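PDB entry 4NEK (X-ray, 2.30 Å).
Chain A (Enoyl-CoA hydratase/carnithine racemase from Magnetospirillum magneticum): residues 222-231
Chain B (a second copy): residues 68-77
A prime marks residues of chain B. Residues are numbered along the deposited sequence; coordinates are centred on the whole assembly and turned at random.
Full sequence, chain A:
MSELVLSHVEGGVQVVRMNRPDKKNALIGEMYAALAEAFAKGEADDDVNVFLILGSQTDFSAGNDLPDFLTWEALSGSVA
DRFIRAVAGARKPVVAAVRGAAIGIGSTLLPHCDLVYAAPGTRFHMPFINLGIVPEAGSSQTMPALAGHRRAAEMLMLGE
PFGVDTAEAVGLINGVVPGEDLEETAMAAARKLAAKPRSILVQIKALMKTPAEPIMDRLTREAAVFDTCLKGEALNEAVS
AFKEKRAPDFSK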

ATOM      1  N   GLU A 222      25.198  -8.019  21.265  1.00 27.57           N
ATOM      2  CA  GLU A 222      24.560  -9.189  20.706  1.00 29.57           C
ATOM      3  C   GLU A 222      25.523 -10.351  20.763  1.00 28.65           C
ATOM      4  O   GLU A 222      25.152 -11.469  21.132  1.00 27.90           O
ATOM      5  CB  GLU A 222      24.165  -8.986  19.258  1.00 33.66           C
ATOM      6  CG  GLU A 222      22.961  -8.089  19.042  1.00 37.97           C
ATOM      7  CD  GLU A 222      22.680  -7.776  17.569  1.00 40.77           C
ATOM      8  OE1 GLU A 222      23.619  -7.915  16.738  1.00 42.44           O
ATOM      9  OE2 GLU A 222      21.537  -7.357  17.248  1.00 42.01           O
ATOM     10  N   ALA A 223      26.764 -10.079  20.408  1.00 27.63           N
ATOM     11  CA  ALA A 223      27.768 -11.129  20.335  1.00 29.12           C
ATOM     12  C   ALA A 223      28.016 -11.770  21.706  1.00 29.73           C
ATOM     13  O   ALA A 223      28.179 -12.978  21.801  1.00 29.56           O
ATOM     14  CB  ALA A 223      29.061 -10.587  19.747  1.00 28.93           C
ATOM     15  N   ALA A 224      28.058 -10.961  22.759  1.00 32.16           N
ATOM     16  CA  ALA A 224      28.259 -11.483  24.116  1.00 34.52           C
ATOM     17  C   ALA A 224      27.160 -12.461  24.461  1.00 34.46           C
ATOM     18  O   ALA A 224      27.421 -13.572  24.909  1.00 40.04           O
ATOM     19  CB  ALA A 224      28.272 -10.350  25.114  1.00 35.18           C
ATOM     20  N   VAL A 225      25.917 -12.097  24.183  1.00 33.58           N
ATOM     21  CA  VAL A 225      24.809 -13.030  24.427  1.00 31.29           C
ATOM     22  C   VAL A 225      24.930 -14.264  23.518  1.00 32.69           C
ATOM     23  O   VAL A 225      24.851 -15.409  23.969  1.00 30.61           O
ATOM     24  CB  VAL A 225      23.469 -12.372  24.143  1.00 30.65           C
ATOM     25  CG1 VAL A 225      22.350 -13.378  24.319  1.00 30.56           C
ATOM     26  CG2 VAL A 225      23.275 -11.167  25.041  1.00 29.18           C
ATOM     27  N   PHE A 226      25.182 -14.018  22.236  1.00 33.56           N
ATOM     28  CA  PHE A 226      25.320 -15.085  21.245  1.00 33.29           C
ATOM     29  C   PHE A 226      26.335 -16.130  21.682  1.00 36.71           C
ATOM     30  O   PHE A 226      26.105 -17.317  21.548  1.00 36.25           O
ATOM     31  CB  PHE A 226      25.744 -14.456  19.920  1.00 34.27           C
ATOM     32  CG  PHE A 226      25.667 -15.361  18.730  1.00 32.24           C
ATOM     33  CD1 PHE A 226      26.661 -16.296  18.486  1.00 34.16           C
ATOM     34  CD2 PHE A 226      24.654 -15.217  17.802  1.00 32.56           C
ATOM     35  CE1 PHE A 226      26.623 -17.098  17.341  1.00 31.29           C
ATOM     36  CE2 PHE A 226      24.603 -16.020  16.660  1.00 35.46           C
ATOM     37  CZ  PHE A 226      25.606 -16.949  16.418  1.00 30.29           C
ATOM     38  N   ASP A 227      27.476 -15.681  22.200  1.00 42.53           N
ATOM     39  CA  ASP A 227      28.532 -16.600  22.673  1.00 46.80           C
ATOM     40  C   ASP A 227      27.994 -17.606  23.692  1.00 41.48           C
ATOM     41  O   ASP A 227      28.275 -18.798  23.602  1.00 42.90           O
ATOM     42  CB  ASP A 227      29.723 -15.816  23.271  1.00 47.01           C
ATOM     43  CG  ASP A 227      30.502 -15.013  22.217  1.00 48.24           C
ATOM     44  OD1 ASP A 227      30.454 -15.354  21.008  1.00 48.88           O
ATOM     45  OD2 ASP A 227      31.147 -14.011  22.589  1.00 51.47           O
ATOM     46  N   THR A 228      27.219 -17.126  24.644  1.00 39.25           N
ATOM     47  CA  THR A 228      26.549 -18.003  25.604  1.00 41.34           C
ATOM     48  C   THR A 228      25.623 -19.032  24.965  1.00 43.49           C
ATOM     49  O   THR A 228      25.540 -20.165  25.423  1.00 41.04           O
ATOM     50  CB  THR A 228      25.727 -17.175  26.577  1.00 41.64           C
ATOM     51  OG1 THR A 228      26.599 -16.255  27.236  1.00 42.30           O
ATOM     52  CG2 THR A 228      25.089 -18.037  27.606  1.00 45.52           C
ATOM     53  N   CYS A 229      24.954 -18.654  23.891  1.00 41.92           N
ATOM     54  CA  CYS A 229      24.084 -19.600  23.178  1.00 42.89           C
ATOM     55  C   CYS A 229      24.761 -20.764  22.506  1.00 42.59           C
ATOM     56  O   CYS A 229      24.172 -21.847  22.363  1.00 44.72           O
ATOM     57  CB  CYS A 229      23.296 -18.877  22.090  1.00 48.83           C
ATOM     58  SG  CYS A 229      22.264 -17.550  22.771  1.00 51.45           S
ATOM     59  N   LEU A 230      25.973 -20.537  22.026  1.00 41.57           N
ATOM     60  CA  LEU A 230      26.731 -21.595  21.381  1.00 43.99           C
ATOM     61  C   LEU A 230      26.973 -22.773  22.320  1.00 44.75           C
ATOM     62  O   LEU A 230      27.098 -23.890  21.880  1.00 46.10           O
ATOM     63  CB  LEU A 230      28.071 -21.053  20.875  1.00 48.31           C
ATOM     64  CG  LEU A 230      28.007 -20.116  19.673  1.00 45.31           C
ATOM     65  CD1 LEU A 230      29.379 -19.528  19.424  1.00 50.20           C
ATOM     66  CD2 LEU A 230      27.536 -20.860  18.440  1.00 48.63           C
ATOM     67  N   LYS A 231      27.027 -22.514  23.620  1.00 54.27           N
ATOM     68  CA  LYS A 231      27.227 -23.563  24.629  1.00 58.98           C
ATOM     69  C   LYS A 231      25.901 -24.155  25.168  1.00 54.57           C
ATOM     70  O   LYS A 231      25.933 -25.023  26.027  1.00 58.67           O
ATOM     71  CB  LYS A 231      28.050 -23.010  25.812  1.00 60.71           C
ATOM     72  CG  LYS A 231      29.294 -22.205  25.469  1.00 66.33           C
ATOM     73  CD  LYS A 231      29.609 -21.116  26.500  1.00 74.33           C
ATOM     74  CE  LYS A 231      30.985 -20.505  26.240  1.00 79.71           C
ATOM     75  NZ  LYS A 231      31.268 -19.316  27.092  1.00 81.68           N
TER
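Chain B, residues 68-77: DFLTWEALSG

Chain A contributes the last turns of a helix, and chain B lays a mostly irregular segment along one side of it. The chain B stretch begins in helix, at Asp68′ and Phe69′, and passes through a type I beta turn from Phe69′ to Trp72′, and then runs on without regular structure, Ala74′ being nearly extended (phi/psi -159/159). The turn is held by the backbone, with Trp72′ N bonded to Phe69′ O at 3.1 Å. From Ala74′ to Ser76′ chain B runs against the helix direction: the CA of Ala74′ lies 5.1 Å from that of Asp227, and the CA of Ser76′, farther along chain B, lies 5.3 Å from that of Ala223, one helical turn earlier. Ala223, Phe226, Asp227 and Leu230, spaced three or four apart, therefore share one helix surface and meet chain B together.

Leu230 covers the largest area. Its CA-to-CB bond points toward chain B, and its CD1 settles against the backbone between Trp72′ and Ala74′, 3.6 Å from Trp72′ O and 3.6 Å from Ala74′ CA. Its CD2 lies 4.2 Å from Phe69′ CZ. A branched, flexible aliphatic side chain suits such a place, since it can fill an uneven surface of backbone and aromatic ring.

Leu75′ is the main apolar residue that chain B returns to the helix. It adopts the t,p rotamer, which places CD2 over one face of the Phe226 ring, 4.0 Å from the centroid and only 16° off the normal, a CH-pi contact. The same CD2 packs 4.1 Å from Ala223 CB, whose small methyl lets the chain come close. Phe226 also meets Phe69′ near the plane of both rings, CZ to CE1 at 3.7 Å, so these two aromatics touch edge to edge. The flat Phe226 ring thus serves one neighbour with its face and another with its rim.

Among these apolar contacts, Asp227 supplies the polar anchor. Its CA-to-CB bond points sideways, but the m rotamer brings the carboxylate to chain B. OD1 accepts hydrogen bonds from Leu75′ N at 2.6 Å and Ser76′ N at 3.2 Å, while OD2 accepts one from Ser76′ OG at 2.5 Å. An aspartate is apt here because its two oxygens can receive several donors at once, including consecutive amides that a loop leaves without helix or sheet partners. Serine adds a short hydroxyl donor, and its OG also lies 3.4 Å from Ala223 CB.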

ATOM      1  N   ASP B  68      29.589 -25.926   9.386  1.00 36.26           N
ATOM      2  CA  ASP B  68      30.704 -25.080   9.815  1.00 39.34           C
ATOM      3  C   ASP B  68      30.330 -24.257  11.041  1.00 40.64           C
ATOM      4  O   ASP B  68      31.112 -24.062  11.968  1.00 42.38           O
ATOM      5  CB  ASP B  68      31.104 -24.151   8.690  1.00 41.02           C
ATOM      6  CG  ASP B  68      32.197 -23.221   9.099  1.00 49.84           C
ATOM      7  OD1 ASP B  68      33.357 -23.632   9.017  1.00 59.00           O
ATOM      8  OD2 ASP B  68      31.915 -22.063   9.498  1.00 54.29           O
ATOM      9  N   PHE B  69      29.120 -23.743  11.009  1.00 40.97           N
ATOM     10  CA  PHE B  69      28.633 -22.861  12.040  1.00 40.25           C
ATOM     11  C   PHE B  69      28.536 -23.516  13.418  1.00 38.09           C
ATOM     12  O   PHE B  69      28.805 -22.895  14.453  1.00 34.11           O
ATOM     13  CB  PHE B  69      27.259 -22.362  11.632  1.00 43.28           C
ATOM     14  CG  PHE B  69      26.569 -21.662  12.731  1.00 45.39           C
ATOM     15  CD1 PHE B  69      27.039 -20.431  13.142  1.00 45.57           C
ATOM     16  CD2 PHE B  69      25.519 -22.261  13.420  1.00 46.54           C
ATOM     17  CE1 PHE B  69      26.462 -19.790  14.203  1.00 49.85           C
ATOM     18  CE2 PHE B  69      24.924 -21.618  14.484  1.00 47.24           C
ATOM     19  CZ  PHE B  69      25.410 -20.382  14.888  1.00 48.84           C
ATOM     20  N   LEU B  70      28.156 -24.780  13.420  1.00 39.30           N
ATOM     21  CA  LEU B  70      28.034 -25.552  14.663  1.00 40.51           C
ATOM     22  C   LEU B  70      29.355 -25.781  15.365  1.00 40.22           C
ATOM     23  O   LEU B  70      29.375 -26.295  16.469  1.00 44.23           O
ATOM     24  CB  LEU B  70      27.372 -26.914  14.376  1.00 39.29           C
ATOM     25  CG  LEU B  70      25.958 -26.802  13.793  1.00 41.82           C
ATOM     26  CD1 LEU B  70      25.370 -28.149  13.371  1.00 42.78           C
ATOM     27  CD2 LEU B  70      25.038 -26.081  14.774  1.00 44.13           C
ATOM     28  N   THR B  71      30.452 -25.460  14.692  1.00 37.52           N
ATOM     29  CA  THR B  71      31.784 -25.585  15.261  1.00 36.27           C
ATOM     30  C   THR B  71      32.384 -24.289  15.734  1.00 38.74           C
ATOM     31  O   THR B  71      33.533 -24.261  16.174  1.00 40.27           O
ATOM     32  CB  THR B  71      32.746 -26.230  14.251  1.00 36.25           C
ATOM     33  OG1 THR B  71      33.270 -25.249  13.341  1.00 36.20           O
ATOM     34  CG2 THR B  71      32.059 -27.384  13.522  1.00 35.07           C
ATOM     35  N   TRP B  72      31.631 -23.197  15.665  1.00 41.66           N
ATOM     36  CA  TRP B  72      32.150 -21.931  16.175  1.00 40.87           C
ATOM     37  C   TRP B  72      32.308 -21.943  17.646  1.00 39.44           C
ATOM     38  O   TRP B  72      31.406 -22.303  18.389  1.00 39.36           O
ATOM     39  CB  TRP B  72      31.222 -20.794  15.857  1.00 42.23           C
ATOM     40  CG  TRP B  72      31.161 -20.438  14.435  1.00 45.60           C
ATOM     41  CD1 TRP B  72      31.712 -21.105  13.366  1.00 48.40           C
ATOM     42  CD2 TRP B  72      30.474 -19.307  13.915  1.00 43.88           C
ATOM     43  NE1 TRP B  72      31.416 -20.421  12.187  1.00 45.71           N
ATOM     44  CE2 TRP B  72      30.637 -19.317  12.500  1.00 43.89           C
ATOM     45  CE3 TRP B  72      29.717 -18.281  14.519  1.00 43.19           C
ATOM     46  CZ2 TRP B  72      30.045 -18.328  11.686  1.00 40.25           C
ATOM     47  CZ3 TRP B  72      29.147 -17.316  13.730  1.00 45.18           C
ATOM     48  CH2 TRP B  72      29.320 -17.333  12.321  1.00 42.07           C
ATOM     49  N   GLU B  73      33.453 -21.467  18.074  1.00 44.11           N
ATOM     50  CA  GLU B  73      33.757 -21.329  19.472  1.00 50.06           C
ATOM     51  C   GLU B  73      33.119 -20.044  20.043  1.00 40.87           C
ATOM     52  O   GLU B  73      32.584 -20.028  21.137  1.00 38.77           O
ATOM     53  CB  GLU B  73      35.287 -21.412  19.418  1.00 59.39           C
ATOM     54  CG  GLU B  73      36.186 -20.693  20.367  1.00 73.95           C
ATOM     55  CD  GLU B  73      37.677 -20.936  20.023  1.00 92.71           C
ATOM     56  OE1 GLU B  73      38.097 -20.764  18.835  1.00 93.22           O
ATOM     57  OE2 GLU B  73      38.449 -21.303  20.950  1.00 98.42           O
ATOM     58  N   ALA B  74      33.065 -18.999  19.234  1.00 41.30           N
ATOM     59  CA  ALA B  74      32.466 -17.701  19.621  1.00 35.71           C
ATOM     60  C   ALA B  74      32.081 -16.893  18.383  1.00 33.10           C
ATOM     61  O   ALA B  74      32.610 -17.103  17.290  1.00 30.88           O
ATOM     62  CB  ALA B  74      33.448 -16.905  20.437  1.00 33.17           C
ATOM     63  N   LEU B  75      31.170 -15.950  18.552  1.00 32.24           N
ATOM     64  CA  LEU B  75      30.952 -14.917  17.545  1.00 31.78           C
ATOM     65  C   LEU B  75      31.881 -13.732  17.823  1.00 32.55           C
ATOM     66  O   LEU B  75      32.504 -13.215  16.896  1.00 34.12           O
ATOM     67  CB  LEU B  75      29.473 -14.479  17.485  1.00 30.36           C
ATOM     68  CG  LEU B  75      29.175 -13.312  16.535  1.00 30.50           C
ATOM     69  CD1 LEU B  75      29.544 -13.642  15.090  1.00 30.83           C
ATOM     70  CD2 LEU B  75      27.709 -12.901  16.626  1.00 32.50           C
ATOM     71  N   SER B  76      32.004 -13.337  19.085  1.00 32.00           N
ATOM     72  CA  SER B  76      32.923 -12.231  19.460  1.00 36.13           C
ATOM     73  C   SER B  76      34.335 -12.496  18.952  1.00 36.10           C
ATOM     74  O   SER B  76      34.898 -13.540  19.191  1.00 34.72           O
ATOM     75  CB  SER B  76      32.980 -12.023  20.976  1.00 35.13           C
ATOM     76  OG  SER B  76      31.666 -11.763  21.503  1.00 37.32           O
ATOM     77  N   GLY B  77      34.879 -11.548  18.215  1.00 37.07           N
ATOM     78  CA  GLY B  77      36.238 -11.674  17.735  1.00 40.26           C
ATOM     79  C   GLY B  77      36.413 -12.593  16.544  1.00 39.84           C
ATOM     80  O   GLY B  77      37.508 -12.696  16.036  1.00 37.13           O
TER